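Local coordinates for protein nourseothricin acetyltransferase (Streptomyces noursei, PDB 5C82) that probably inactivates the antibiotic nourseothricin by transferring an acetyl group to it, as a member of the GNAT acetyltransferase family, at residues T8-R13 / H120-A125; R80-Y85 / V95-S100; N103-V108 / H141-V146; E145-N150 / D178-L183; M160-C165 / M185-P190. The protein carries 1 engineered substitution. All blocks are in the same frame, centred on the assembly; numbering follows the deposited sequence.

Contact 1 of 5, residues T8-R13 / H120-A125; sequences TAYRYR and HGVGRA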
# COMPACT_ATOMS: atom_id res chain seq x y z
N THR A 8 -27.33 12.10 -16.93
CA THR A 8 -27.26 11.13 -18.02
C THR A 8 -27.88 9.81 -17.56
O THR A 8 -27.19 8.79 -17.47
CB THR A 8 -25.81 11.05 -18.61
OG1 THR A 8 -25.26 12.36 -18.73
CG2 THR A 8 -25.76 10.37 -19.98
N ALA A 9 -29.21 9.84 -17.25
CA ALA A 9 -30.11 8.74 -16.83
C ALA A 9 -29.96 8.27 -15.36
O ALA A 9 -30.73 7.39 -14.92
CB ALA A 9 -29.99 7.54 -17.78
N TYR A 10 -29.04 8.87 -14.59
CA TYR A 10 -28.83 8.44 -13.20
C TYR A 10 -29.02 9.55 -12.16
O TYR A 10 -28.99 10.74 -12.50
CB TYR A 10 -27.46 7.76 -13.04
CG TYR A 10 -27.26 6.58 -13.98
CD1 TYR A 10 -27.80 5.33 -13.68
CD2 TYR A 10 -26.57 6.72 -15.18
CE1 TYR A 10 -27.67 4.26 -14.56
CE2 TYR A 10 -26.45 5.66 -16.07
CZ TYR A 10 -26.97 4.42 -15.74
OH TYR A 10 -26.79 3.36 -16.59
N ARG A 11 -29.22 9.14 -10.90
CA ARG A 11 -29.34 10.04 -9.75
C ARG A 11 -28.18 9.72 -8.87
O ARG A 11 -27.79 8.56 -8.78
CB ARG A 11 -30.67 9.87 -9.00
CG ARG A 11 -31.88 10.20 -9.87
CD ARG A 11 -33.19 9.81 -9.20
NE ARG A 11 -34.34 10.18 -10.02
CZ ARG A 11 -34.88 11.40 -10.05
NH1 ARG A 11 -34.39 12.37 -9.28
NH2 ARG A 11 -35.92 11.65 -10.83
N TYR A 12 -27.59 10.74 -8.25
CA TYR A 12 -26.39 10.55 -7.43
C TYR A 12 -26.56 11.21 -6.10
O TYR A 12 -27.12 12.29 -6.03
CB TYR A 12 -25.17 11.16 -8.13
CG TYR A 12 -24.89 10.59 -9.50
CD1 TYR A 12 -25.46 11.15 -10.64
CD2 TYR A 12 -24.01 9.52 -9.67
CE1 TYR A 12 -25.20 10.63 -11.91
CE2 TYR A 12 -23.76 8.98 -10.93
CZ TYR A 12 -24.37 9.53 -12.04
OH TYR A 12 -24.11 8.99 -13.27
N ARG A 13 -26.06 10.56 -5.05
CA ARG A 13 -26.10 11.09 -3.69
C ARG A 13 -25.10 10.40 -2.77
O ARG A 13 -24.48 9.39 -3.13
CB ARG A 13 -27.53 10.99 -3.08
CG ARG A 13 -28.17 9.61 -3.08
CD ARG A 13 -29.40 9.59 -2.17
NE ARG A 13 -30.14 8.33 -2.24
CZ ARG A 13 -29.79 7.21 -1.61
NH1 ARG A 13 -28.70 7.18 -0.85
NH2 ARG A 13 -30.53 6.12 -1.73
N HIS A 120 -21.85 3.28 -19.50
CA HIS A 120 -22.95 4.25 -19.58
C HIS A 120 -22.61 5.58 -18.88
O HIS A 120 -23.50 6.41 -18.68
CB HIS A 120 -24.26 3.68 -19.04
CG HIS A 120 -25.00 2.82 -20.03
ND1 HIS A 120 -25.20 1.47 -19.79
CD2 HIS A 120 -25.54 3.15 -21.22
CE1 HIS A 120 -25.87 1.03 -20.85
NE2 HIS A 120 -26.09 2.00 -21.73
N GLY A 121 -21.34 5.75 -18.49
CA GLY A 121 -20.86 6.96 -17.81
C GLY A 121 -20.99 7.00 -16.29
O GLY A 121 -20.60 8.00 -15.69
N VAL A 122 -21.51 5.92 -15.65
CA VAL A 122 -21.72 5.80 -14.19
C VAL A 122 -20.38 5.87 -13.45
O VAL A 122 -20.26 6.62 -12.48
CB VAL A 122 -22.49 4.50 -13.78
CG1 VAL A 122 -22.75 4.44 -12.28
CG2 VAL A 122 -23.78 4.34 -14.55
N GLY A 123 -19.41 5.05 -13.87
CA GLY A 123 -18.08 4.99 -13.27
C GLY A 123 -17.38 6.33 -13.28
O GLY A 123 -16.80 6.74 -12.27
N ARG A 124 -17.46 7.04 -14.42
CA ARG A 124 -16.87 8.35 -14.66
C ARG A 124 -17.49 9.41 -13.77
O ARG A 124 -16.77 10.23 -13.19
CB ARG A 124 -17.00 8.72 -16.16
CG ARG A 124 -16.48 10.12 -16.52
CD ARG A 124 -16.37 10.30 -18.03
NE ARG A 124 -15.71 9.14 -18.62
CZ ARG A 124 -14.40 8.93 -18.67
NH1 ARG A 124 -13.55 9.85 -18.21
NH2 ARG A 124 -13.92 7.81 -19.17
N ALA A 125 -18.85 9.40 -13.66
CA ALA A 125 -19.57 10.34 -12.82
C ALA A 125 -19.23 10.08 -11.34
O ALA A 125 -18.95 11.05 -10.62
CB ALA A 125 -21.07 10.23 -13.05
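Val122 lays a methyl on the ring of Tyr10: CG2 sits 3.5 Å from the ring centroid of Tyr10 and 22° off the ring normal, a CH-pi contact displaced toward the CE2-CZ rim. That methyl, Val122 CG2, stands anti to the carbonyl carbon and beside the backbone N, with CG1 anti to the backbone N (chi1 -177°). The Tyr10 hydroxyl ends 3.5 Å from CB of His120, but its hydrogen bond runs to ND1 of His117. Tyr12 OH comes within 3.3 Å of Ala125 CB. No hydrogen bond crosses, and the join is made by packing alone. Gly121, at the N-cap, and Gly123 make the start of helix 122-137 rich in glycine, as in GNAT enzymes, where such a loop probably receives the coenzyme A pyrophosphate. Segment 8-13, leading into strand 11-14, packs against the start of that helix, while the strand's backbone pairs with strand 79-85, whose Ala84 touches both Tyr12 and Val122.

Contact 2 of 5, residues R80-Y85 / V95-S100; sequences RTFVAY and VVVSYS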
# COMPACT_ATOMS: atom_id res chain seq x y z
N ARG A 80 -16.27 8.54 2.92
CA ARG A 80 -17.54 8.80 2.24
C ARG A 80 -17.84 7.77 1.15
O ARG A 80 -16.92 7.29 0.49
CB ARG A 80 -17.58 10.21 1.63
CG ARG A 80 -19.00 10.73 1.39
CD ARG A 80 -18.95 12.22 1.25
NE ARG A 80 -20.25 12.87 1.32
CZ ARG A 80 -20.47 14.01 1.96
NH1 ARG A 80 -19.49 14.61 2.62
NH2 ARG A 80 -21.68 14.55 1.97
N THR A 81 -19.14 7.45 0.96
CA THR A 81 -19.64 6.57 -0.08
C THR A 81 -20.66 7.33 -0.93
O THR A 81 -21.61 7.90 -0.39
CB THR A 81 -20.28 5.27 0.50
OG1 THR A 81 -19.31 4.56 1.27
CG2 THR A 81 -20.85 4.34 -0.58
N PHE A 82 -20.47 7.32 -2.25
CA PHE A 82 -21.40 7.91 -3.21
C PHE A 82 -22.07 6.79 -3.99
O PHE A 82 -21.41 5.85 -4.41
CB PHE A 82 -20.70 8.88 -4.16
CG PHE A 82 -20.03 10.04 -3.46
CD1 PHE A 82 -20.78 11.12 -3.02
CD2 PHE A 82 -18.65 10.08 -3.31
CE1 PHE A 82 -20.16 12.20 -2.38
CE2 PHE A 82 -18.03 11.15 -2.67
CZ PHE A 82 -18.79 12.21 -2.22
N VAL A 83 -23.40 6.90 -4.15
CA VAL A 83 -24.20 5.90 -4.87
C VAL A 83 -24.80 6.52 -6.10
O VAL A 83 -25.08 7.72 -6.10
CB VAL A 83 -25.30 5.25 -3.97
CG1 VAL A 83 -24.71 4.31 -2.92
CG2 VAL A 83 -26.21 6.31 -3.32
N ALA A 84 -25.04 5.71 -7.12
CA ALA A 84 -25.70 6.09 -8.38
C ALA A 84 -26.89 5.17 -8.58
O ALA A 84 -26.71 3.94 -8.57
CB ALA A 84 -24.74 5.96 -9.56
N TYR A 85 -28.09 5.73 -8.70
CA TYR A 85 -29.32 4.95 -8.92
C TYR A 85 -29.90 5.22 -10.29
O TYR A 85 -29.95 6.36 -10.74
CB TYR A 85 -30.36 5.24 -7.82
CG TYR A 85 -30.14 4.44 -6.55
CD1 TYR A 85 -29.34 4.94 -5.53
CD2 TYR A 85 -30.76 3.21 -6.36
CE1 TYR A 85 -29.11 4.20 -4.37
CE2 TYR A 85 -30.56 2.47 -5.19
CZ TYR A 85 -29.73 2.97 -4.20
OH TYR A 85 -29.52 2.25 -3.05
N VAL A 95 -19.13 4.22 -5.06
CA VAL A 95 -17.69 4.49 -4.87
C VAL A 95 -17.49 4.80 -3.38
O VAL A 95 -18.26 5.56 -2.78
CB VAL A 95 -17.11 5.60 -5.82
CG1 VAL A 95 -17.70 6.98 -5.55
CG2 VAL A 95 -15.58 5.65 -5.74
N VAL A 96 -16.50 4.16 -2.78
CA VAL A 96 -16.16 4.37 -1.38
C VAL A 96 -14.82 5.07 -1.43
O VAL A 96 -13.90 4.60 -2.12
CB VAL A 96 -16.11 3.05 -0.54
CG1 VAL A 96 -15.84 3.34 0.94
CG2 VAL A 96 -17.40 2.23 -0.70
N VAL A 97 -14.72 6.20 -0.73
CA VAL A 97 -13.51 7.01 -0.64
C VAL A 97 -13.11 7.21 0.80
O VAL A 97 -13.96 7.22 1.70
CB VAL A 97 -13.58 8.34 -1.46
CG1 VAL A 97 -13.92 8.08 -2.92
CG2 VAL A 97 -14.53 9.37 -0.84
N SER A 98 -11.80 7.37 1.02
CA SER A 98 -11.21 7.62 2.32
C SER A 98 -10.10 8.65 2.10
O SER A 98 -9.35 8.55 1.13
CB SER A 98 -10.64 6.32 2.89
OG SER A 98 -9.74 6.58 3.94
N TYR A 99 -9.99 9.64 3.00
CA TYR A 99 -8.98 10.69 2.88
C TYR A 99 -7.91 10.58 3.96
O TYR A 99 -8.24 10.38 5.14
CB TYR A 99 -9.62 12.08 2.93
CG TYR A 99 -8.61 13.19 2.75
CD1 TYR A 99 -7.96 13.38 1.53
CD2 TYR A 99 -8.29 14.04 3.80
CE1 TYR A 99 -7.01 14.38 1.37
CE2 TYR A 99 -7.35 15.06 3.65
CZ TYR A 99 -6.73 15.23 2.42
OH TYR A 99 -5.78 16.21 2.25
N SER A 100 -6.64 10.75 3.57
CA SER A 100 -5.50 10.75 4.49
C SER A 100 -4.74 12.07 4.30
O SER A 100 -4.21 12.33 3.21
CB SER A 100 -4.60 9.54 4.22
OG SER A 100 -3.32 9.70 4.80
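The Phe82 ring has Val95 CG1 in plane at its edge, 3.9 Å from Phe82 CD2, while one ring face carries CG of Arg80, from its own strand, set toward the rim. Val97 CG2 approaches the ring obliquely, 4.3 Å from Phe82 CE2. Phe82 and Val95 run side by side in the same direction. Backbone bonds pair Phe82 with Val95 and Arg80 with Val97: Phe82 N donates to Val95 O (2.9 Å) and Val95 N returns to Phe82 O, while Val97 N reaches Arg80 O at 2.7 Å. The segments are the two arms of the antiparallel hairpin 79-85/91-100 in the central GNAT sheet, their axes at 157°. Arg80, Phe82, Val95 and Val97 share one sheet face, where Phe133 of helix 122-137 packs on Arg80 and Val97. The Arg80 guanidinium leads away, NE bonding to Thr14 OG1. On the other face Thr81 and Val96 form the non-hydrogen-bonded pair; Thr81 OG1, anti to its carbonyl carbon (chi1 -59°), rests 3.6 Å from Val96 CG2 and 3.7 Å from Val96 CG1.

Contact 3 of 5, residues N103-V108 / H141-V146; sequences NRRLTV and HLWLEV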
# COMPACT_ATOMS: atom_id res chain seq x y z
N ASN A 103 -0.41 12.58 3.51
CA ASN A 103 0.07 12.66 2.14
C ASN A 103 -0.98 13.23 1.21
O ASN A 103 -0.81 13.19 -0.01
CB ASN A 103 0.62 11.32 1.65
CG ASN A 103 -0.38 10.21 1.61
OD1 ASN A 103 -1.47 10.30 2.17
ND2 ASN A 103 0.02 9.09 0.99
N ARG A 104 -2.06 13.82 1.81
CA ARG A 104 -3.17 14.48 1.10
C ARG A 104 -3.69 13.56 -0.01
O ARG A 104 -3.85 13.96 -1.17
CB ARG A 104 -2.74 15.85 0.56
CG ARG A 104 -2.16 16.80 1.61
CD ARG A 104 -1.37 17.92 0.94
NE ARG A 104 -2.21 18.81 0.12
CZ ARG A 104 -1.91 19.19 -1.12
NH1 ARG A 104 -0.80 18.75 -1.72
NH2 ARG A 104 -2.73 20.00 -1.79
N ARG A 105 -3.90 12.30 0.35
CA ARG A 105 -4.32 11.30 -0.60
C ARG A 105 -5.77 10.93 -0.38
O ARG A 105 -6.15 10.54 0.72
CB ARG A 105 -3.41 10.05 -0.51
CG ARG A 105 -3.94 8.81 -1.23
CD ARG A 105 -3.05 7.60 -1.02
NE ARG A 105 -1.83 7.70 -1.84
CZ ARG A 105 -0.95 6.71 -1.99
NH1 ARG A 105 -1.16 5.53 -1.42
NH2 ARG A 105 0.10 6.87 -2.78
N LEU A 106 -6.54 10.97 -1.45
CA LEU A 106 -7.90 10.47 -1.41
C LEU A 106 -7.80 9.06 -2.03
O LEU A 106 -7.45 8.90 -3.20
CB LEU A 106 -8.84 11.39 -2.20
CG LEU A 106 -10.36 11.27 -2.01
CD1 LEU A 106 -11.00 10.38 -3.01
CD2 LEU A 106 -10.78 11.08 -0.56
N THR A 107 -8.02 8.05 -1.22
CA THR A 107 -8.01 6.65 -1.63
C THR A 107 -9.39 6.25 -2.11
O THR A 107 -10.39 6.48 -1.42
CB THR A 107 -7.47 5.77 -0.46
OG1 THR A 107 -6.08 6.04 -0.33
CG2 THR A 107 -7.69 4.26 -0.68
N VAL A 108 -9.46 5.66 -3.28
CA VAL A 108 -10.71 5.13 -3.81
C VAL A 108 -10.67 3.69 -3.31
O VAL A 108 -9.94 2.87 -3.88
CB VAL A 108 -10.80 5.24 -5.37
CG1 VAL A 108 -12.11 4.65 -5.88
CG2 VAL A 108 -10.63 6.69 -5.84
N HIS A 141 -3.71 14.33 -4.62
CA HIS A 141 -3.93 13.26 -5.58
C HIS A 141 -5.02 12.25 -5.17
O HIS A 141 -5.41 12.14 -4.00
CB HIS A 141 -2.60 12.53 -5.95
CG HIS A 141 -2.06 11.62 -4.87
ND1 HIS A 141 -1.29 12.12 -3.83
CD2 HIS A 141 -2.17 10.28 -4.74
CE1 HIS A 141 -0.95 11.06 -3.10
NE2 HIS A 141 -1.47 9.94 -3.60
N LEU A 142 -5.51 11.51 -6.16
CA LEU A 142 -6.47 10.41 -6.00
C LEU A 142 -5.68 9.14 -6.24
O LEU A 142 -4.73 9.13 -7.02
CB LEU A 142 -7.62 10.51 -6.99
CG LEU A 142 -8.76 11.44 -6.59
CD1 LEU A 142 -8.47 12.85 -7.02
CD2 LEU A 142 -10.09 10.96 -7.20
N TRP A 143 -6.02 8.10 -5.53
CA TRP A 143 -5.27 6.86 -5.61
C TRP A 143 -6.21 5.67 -5.62
O TRP A 143 -7.23 5.70 -4.95
CB TRP A 143 -4.32 6.78 -4.39
CG TRP A 143 -3.44 5.56 -4.31
CD1 TRP A 143 -2.17 5.44 -4.78
CD2 TRP A 143 -3.76 4.31 -3.69
NE1 TRP A 143 -1.66 4.20 -4.47
CE2 TRP A 143 -2.63 3.47 -3.82
CE3 TRP A 143 -4.92 3.78 -3.07
CZ2 TRP A 143 -2.59 2.17 -3.28
CZ3 TRP A 143 -4.88 2.49 -2.56
CH2 TRP A 143 -3.72 1.72 -2.63
N LEU A 144 -5.82 4.60 -6.33
CA LEU A 144 -6.63 3.38 -6.29
C LEU A 144 -5.78 2.14 -6.46
O LEU A 144 -4.66 2.19 -6.97
CB LEU A 144 -7.82 3.42 -7.29
CG LEU A 144 -7.48 3.48 -8.79
CD1 LEU A 144 -7.22 2.05 -9.38
CD2 LEU A 144 -8.58 4.18 -9.56
N GLU A 145 -6.36 1.02 -6.07
CA GLU A 145 -5.81 -0.30 -6.20
C GLU A 145 -6.73 -1.03 -7.16
O GLU A 145 -7.94 -0.82 -7.11
CB GLU A 145 -5.81 -0.97 -4.84
CG GLU A 145 -5.14 -2.33 -4.81
CD GLU A 145 -6.17 -3.44 -4.79
OE1 GLU A 145 -6.71 -3.74 -3.71
OE2 GLU A 145 -6.46 -3.97 -5.89
N VAL A 146 -6.15 -1.87 -8.04
CA VAL A 146 -6.89 -2.69 -9.00
C VAL A 146 -6.12 -4.00 -9.28
O VAL A 146 -4.90 -3.97 -9.46
CB VAL A 146 -7.29 -1.91 -10.29
CG1 VAL A 146 -6.08 -1.36 -11.05
CG2 VAL A 146 -8.18 -2.77 -11.20
O HOH W 1 -0.63 14.56 -2.37
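In the beta-alpha-beta unit of strand 105-113, helix 122-137 and strand 141-147, Arg105 meets His141 and Trp143 across a pair of parallel strands. Backbone bonds set the register: Leu106 N to His141 O at 3.0 Å, Trp143 N to Leu106 O and Val108 N to Trp143 O, both 2.8 Å. The Arg105 chain bends at chi3 (-75°). Arg105 NE donates to His141 NE2 at 2.9 Å, in the guanidinium plane and tilted from the imidazole plane; the two planes stand 87° apart. One guanidinium face lies flat on the Trp143 five-membered ring, CZ 3.5 Å from its centroid, a cation-pi stack with planes 11° apart. The opposite face meets Asn103 ND2, which bonds to Leu171 O of the second subunit, and NH2 is salt-bridged to Asp168 of that subunit. Thr107 CG2 lies at the indole edge, 3.7 Å from Trp143 CE3. Upstream, Arg104 and Arg105 face Ser100 in a G1 beta bulge. The geometry is that of the central parallel strand pair of the GNAT fold, joined through a helical crossover.

Contact 4 of 5, residues E145-N150 / D178-L183; sequences EVTNVN and DGEQAL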
# COMPACT_ATOMS: atom_id res chain seq x y z
N GLU A 145 -6.36 1.02 -6.07
CA GLU A 145 -5.81 -0.30 -6.20
C GLU A 145 -6.73 -1.03 -7.16
O GLU A 145 -7.94 -0.82 -7.11
CB GLU A 145 -5.81 -0.97 -4.84
CG GLU A 145 -5.14 -2.33 -4.81
CD GLU A 145 -6.17 -3.44 -4.79
OE1 GLU A 145 -6.71 -3.74 -3.71
OE2 GLU A 145 -6.46 -3.97 -5.89
N VAL A 146 -6.15 -1.87 -8.04
CA VAL A 146 -6.89 -2.69 -9.00
C VAL A 146 -6.12 -4.00 -9.28
O VAL A 146 -4.90 -3.97 -9.46
CB VAL A 146 -7.29 -1.91 -10.29
CG1 VAL A 146 -6.08 -1.36 -11.05
CG2 VAL A 146 -8.18 -2.77 -11.20
N THR A 147 -6.83 -5.14 -9.25
CA THR A 147 -6.19 -6.41 -9.56
C THR A 147 -5.71 -6.40 -11.02
O THR A 147 -6.39 -5.85 -11.89
CB THR A 147 -7.08 -7.63 -9.24
OG1 THR A 147 -6.38 -8.78 -9.69
CG2 THR A 147 -8.46 -7.58 -9.94
N ASN A 148 -4.52 -6.97 -11.25
CA ASN A 148 -3.88 -7.07 -12.55
C ASN A 148 -4.76 -7.82 -13.60
O ASN A 148 -4.60 -7.61 -14.81
CB ASN A 148 -2.50 -7.76 -12.39
CG ASN A 148 -2.64 -9.23 -12.13
OD1 ASN A 148 -3.19 -9.64 -11.11
ND2 ASN A 148 -2.32 -10.05 -13.11
N VAL A 149 -5.65 -8.70 -13.13
CA VAL A 149 -6.54 -9.44 -14.02
C VAL A 149 -7.70 -8.58 -14.53
O VAL A 149 -8.31 -8.93 -15.55
CB VAL A 149 -7.02 -10.80 -13.45
CG1 VAL A 149 -5.84 -11.75 -13.24
CG2 VAL A 149 -7.87 -10.63 -12.19
N ASN A 150 -7.97 -7.43 -13.85
CA ASN A 150 -9.02 -6.51 -14.28
C ASN A 150 -8.56 -5.56 -15.41
O ASN A 150 -8.60 -4.35 -15.25
CB ASN A 150 -9.65 -5.74 -13.09
CG ASN A 150 -11.09 -5.30 -13.32
OD1 ASN A 150 -11.59 -5.24 -14.44
ND2 ASN A 150 -11.81 -4.98 -12.27
N ASP A 178 -5.07 -15.19 -4.61
CA ASP A 178 -3.68 -15.62 -4.71
C ASP A 178 -3.35 -15.92 -6.19
O ASP A 178 -4.13 -16.55 -6.89
CB ASP A 178 -3.44 -16.84 -3.82
CG ASP A 178 -1.99 -17.07 -3.49
OD1 ASP A 178 -1.19 -17.36 -4.43
OD2 ASP A 178 -1.64 -16.98 -2.30
N GLY A 179 -2.24 -15.36 -6.67
CA GLY A 179 -1.84 -15.47 -8.07
C GLY A 179 -2.04 -14.17 -8.83
O GLY A 179 -1.48 -13.99 -9.91
N GLU A 180 -2.83 -13.23 -8.25
CA GLU A 180 -3.06 -11.89 -8.77
C GLU A 180 -2.14 -10.89 -8.04
O GLU A 180 -1.65 -11.19 -6.95
CB GLU A 180 -4.53 -11.47 -8.62
CG GLU A 180 -5.50 -12.35 -9.39
CD GLU A 180 -6.95 -12.22 -8.95
OE1 GLU A 180 -7.41 -11.09 -8.67
OE2 GLU A 180 -7.64 -13.27 -8.91
N GLN A 181 -1.89 -9.72 -8.65
CA GLN A 181 -1.04 -8.71 -8.01
C GLN A 181 -1.86 -7.44 -7.88
O GLN A 181 -2.73 -7.18 -8.73
CB GLN A 181 0.25 -8.44 -8.82
CG GLN A 181 1.19 -9.68 -9.01
CD GLN A 181 0.64 -10.71 -9.97
OE1 GLN A 181 0.18 -10.38 -11.08
NE2 GLN A 181 0.56 -11.95 -9.51
N ALA A 182 -1.62 -6.67 -6.83
CA ALA A 182 -2.35 -5.41 -6.69
C ALA A 182 -1.64 -4.33 -7.54
O ALA A 182 -0.43 -4.21 -7.46
CB ALA A 182 -2.41 -4.99 -5.23
N LEU A 183 -2.35 -3.63 -8.39
CA LEU A 183 -1.75 -2.56 -9.18
C LEU A 183 -2.24 -1.24 -8.62
O LEU A 183 -3.44 -1.10 -8.29
CB LEU A 183 -2.05 -2.66 -10.68
CG LEU A 183 -1.70 -3.97 -11.42
CD1 LEU A 183 -2.06 -3.84 -12.89
CD2 LEU A 183 -0.20 -4.40 -11.22
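Antiparallel strand pairing between Val146 and Leu183 passes here into a side-chain-to-backbone bond from Gln181 N to Asn148 OD1, where strand 141-147 ends and strand 182-188 begins. Val146 and Leu183 exchange two backbone hydrogen bonds, each 2.8 Å, and Thr147 opposite Ala182 is the adjoining non-hydrogen-bonded pair. Beyond it the exchange changes character. Asn148 N still donates to Gln181 O (3.1 Å), but the return bond from Gln181 N is taken by the side-chain oxygen Asn148 OD1 at 2.8 Å, with an N-H...O angle of 165°, the donor standing above the amide carbonyl plane. The first torsion of Asn148 (chi1 73°) sets CG between the backbone N and the carbonyl carbon, on the side of segment 178-183. Next to it, Thr147 OG1 donates to Glu180 OE1 at 2.7 Å, meeting the carboxylate on its anti side, and Val149 CG2 packs 3.6 Å from the same OE1. Leu183 CD1 closes on Asn148 CA at 3.7 Å. A type I turn, Thr147 to Asn150, then leads into helix 151-158, with Asn150 at its N-cap. Asn148 is buried: its N and OD1 are bonded by Gln181, its ND2 by Phe36 O of strand 34-40. These bonds from both ends of the amide imply a fixed side-chain orientation, which extends the backbone bonding one residue past the strand, into the turn.

Contact 5 of 5, residues M160-C165 / M185-P190; sequences MGFTLC and MSMPCP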
# COMPACT_ATOMS: atom_id res chain seq x y z
N MSE A 160 -9.51 7.89 -17.53
CA MSE A 160 -10.10 8.81 -16.55
C MSE A 160 -9.00 9.73 -15.97
O MSE A 160 -9.27 10.52 -15.06
CB MSE A 160 -10.75 8.03 -15.40
CG MSE A 160 -12.17 7.60 -15.68
SE MSE A 160 -12.83 6.69 -14.10
CE MSE A 160 -14.03 5.48 -15.00
N GLY A 161 -7.76 9.59 -16.47
CA GLY A 161 -6.64 10.42 -16.03
C GLY A 161 -5.64 9.79 -15.08
O GLY A 161 -4.67 10.44 -14.68
N PHE A 162 -5.88 8.53 -14.67
CA PHE A 162 -4.95 7.78 -13.79
C PHE A 162 -3.83 7.17 -14.61
O PHE A 162 -3.98 6.92 -15.82
CB PHE A 162 -5.69 6.64 -13.04
CG PHE A 162 -6.66 7.14 -11.99
CD1 PHE A 162 -7.96 7.51 -12.33
CD2 PHE A 162 -6.27 7.22 -10.66
CE1 PHE A 162 -8.85 7.97 -11.35
CE2 PHE A 162 -7.17 7.70 -9.68
CZ PHE A 162 -8.45 8.06 -10.03
N THR A 163 -2.67 6.96 -13.96
CA THR A 163 -1.53 6.25 -14.54
C THR A 163 -0.96 5.36 -13.44
O THR A 163 -1.12 5.67 -12.26
CB THR A 163 -0.42 7.20 -15.06
OG1 THR A 163 0.08 7.95 -13.97
CG2 THR A 163 -0.88 8.12 -16.19
N LEU A 164 -0.32 4.26 -13.82
CA LEU A 164 0.32 3.34 -12.89
C LEU A 164 1.31 4.10 -12.00
O LEU A 164 2.14 4.83 -12.52
CB LEU A 164 1.06 2.25 -13.69
CG LEU A 164 1.66 1.10 -12.91
CD1 LEU A 164 0.53 0.14 -12.38
CD2 LEU A 164 2.61 0.33 -13.79
N CYS A 165 1.21 3.95 -10.67
CA CYS A 165 2.12 4.62 -9.74
C CYS A 165 2.85 3.62 -8.84
O CYS A 165 3.67 4.00 -8.03
CB CYS A 165 1.39 5.69 -8.94
SG CYS A 165 0.25 5.04 -7.70
N MSE A 185 -2.69 2.94 -9.00
CA MSE A 185 -2.81 4.02 -9.99
C MSE A 185 -3.17 5.32 -9.30
O MSE A 185 -3.92 5.33 -8.32
CB MSE A 185 -3.83 3.68 -11.11
CG MSE A 185 -3.55 2.33 -11.81
SE MSE A 185 -4.80 1.96 -13.22
CE MSE A 185 -4.08 3.25 -14.63
N SER A 186 -2.61 6.41 -9.80
CA SER A 186 -2.89 7.69 -9.20
C SER A 186 -3.17 8.76 -10.24
O SER A 186 -2.79 8.62 -11.40
CB SER A 186 -1.75 8.13 -8.28
OG SER A 186 -0.57 8.36 -9.03
N MSE A 187 -3.79 9.84 -9.77
CA MSE A 187 -4.10 11.01 -10.57
C MSE A 187 -3.88 12.23 -9.70
O MSE A 187 -4.44 12.23 -8.61
CB MSE A 187 -5.58 10.96 -10.97
CG MSE A 187 -5.95 11.95 -11.98
SE MSE A 187 -7.81 11.76 -12.39
CE MSE A 187 -8.64 12.66 -10.84
N PRO A 188 -3.16 13.29 -10.16
CA PRO A 188 -3.10 14.53 -9.36
C PRO A 188 -4.51 15.13 -9.27
O PRO A 188 -5.31 15.01 -10.21
CB PRO A 188 -2.16 15.44 -10.15
CG PRO A 188 -2.16 14.93 -11.52
CD PRO A 188 -2.47 13.46 -11.46
N CYS A 189 -4.83 15.75 -8.12
CA CYS A 189 -6.14 16.32 -7.87
C CYS A 189 -6.19 17.80 -8.35
O CYS A 189 -5.38 18.59 -7.89
CB CYS A 189 -6.52 16.16 -6.40
SG CYS A 189 -8.11 16.90 -5.96
N PRO A 190 -7.08 18.14 -9.32
CA PRO A 190 -7.13 19.53 -9.84
C PRO A 190 -7.29 20.64 -8.80
O PRO A 190 -8.26 20.67 -8.05
CB PRO A 190 -8.33 19.51 -10.81
CG PRO A 190 -8.50 18.08 -11.19
CD PRO A 190 -8.11 17.29 -9.98
O HOH W 2 0.52 8.41 -11.46
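Thr163 and Ser186 exchange paired backbone hydrogen bonds, Thr163 N to Ser186 O at 3.1 Å and Ser186 N to Thr163 O at 3.0 Å, forming the hydrogen-bonded pair of an antiparallel bridge. One water links their hydroxyls, 2.6 Å from Thr163 OG1 and 2.7 Å from Ser186 OG, and gives a weak bond to Ser186 O. Ser186 OG also lies 3.3 Å from Cys165 CB. The short axes are 111° apart, a strong departure from an antiparallel course, and at the next pair the Leu164 and Met185 side chains diverge. Phe162, just before strand 163-168, packs against two selenomethionines. Its CB meets Met185 CB at 4.0 Å, while Met187 CB lies over one ring face, 3.9 Å from the Phe162 centroid. Met187 has CG anti to the backbone N (chi1 -169°), against Gly161 O, while SE, further along, makes a Met-aromatic contact over the same ring, 4.4 Å from the Phe162 centroid and 23° off the normal. Leu142 and Leu144 of strand 141-147 also touch Phe162. Beyond the bridge, Cys165 O accepts a hydrogen bond from Thr169 OG1 of the second subunit, and backbone bonds from Cys165 reach that subunit too. Strand 182-188 inserts between 141-147 and 163-168, so that 163-168, earlier in the chain, is outermost in this chain's sheet, matching the C-terminal strand order of GNAT enzymes.

How the contacts relate
All five contacts reach one seven-stranded sheet. Contacts 1 and 2 meet where strand 11-14 pairs with 79-85, Arg11 O lying 2.9 Å from Tyr85 N; contact 2 passes to contact 3 through Ser98 O and Thr107 N, 2.7 Å apart. Contacts 3 and 4 share Glu145 and Val146 on strand 141-147. Contacts 3 and 5, centres about 9 Å apart, both touch the second subunit. Contacts 1 and 4 stand on opposite sides of the chain's centre, their centres about 26 Å apart. Contacts 1 and 5 touch through Gly123 C and Met160 CE (3.9 Å). A bound tartrate, probably from crystallisation, lies about 4 Å from the Met160 side chain and about 6 Å from that of Val146.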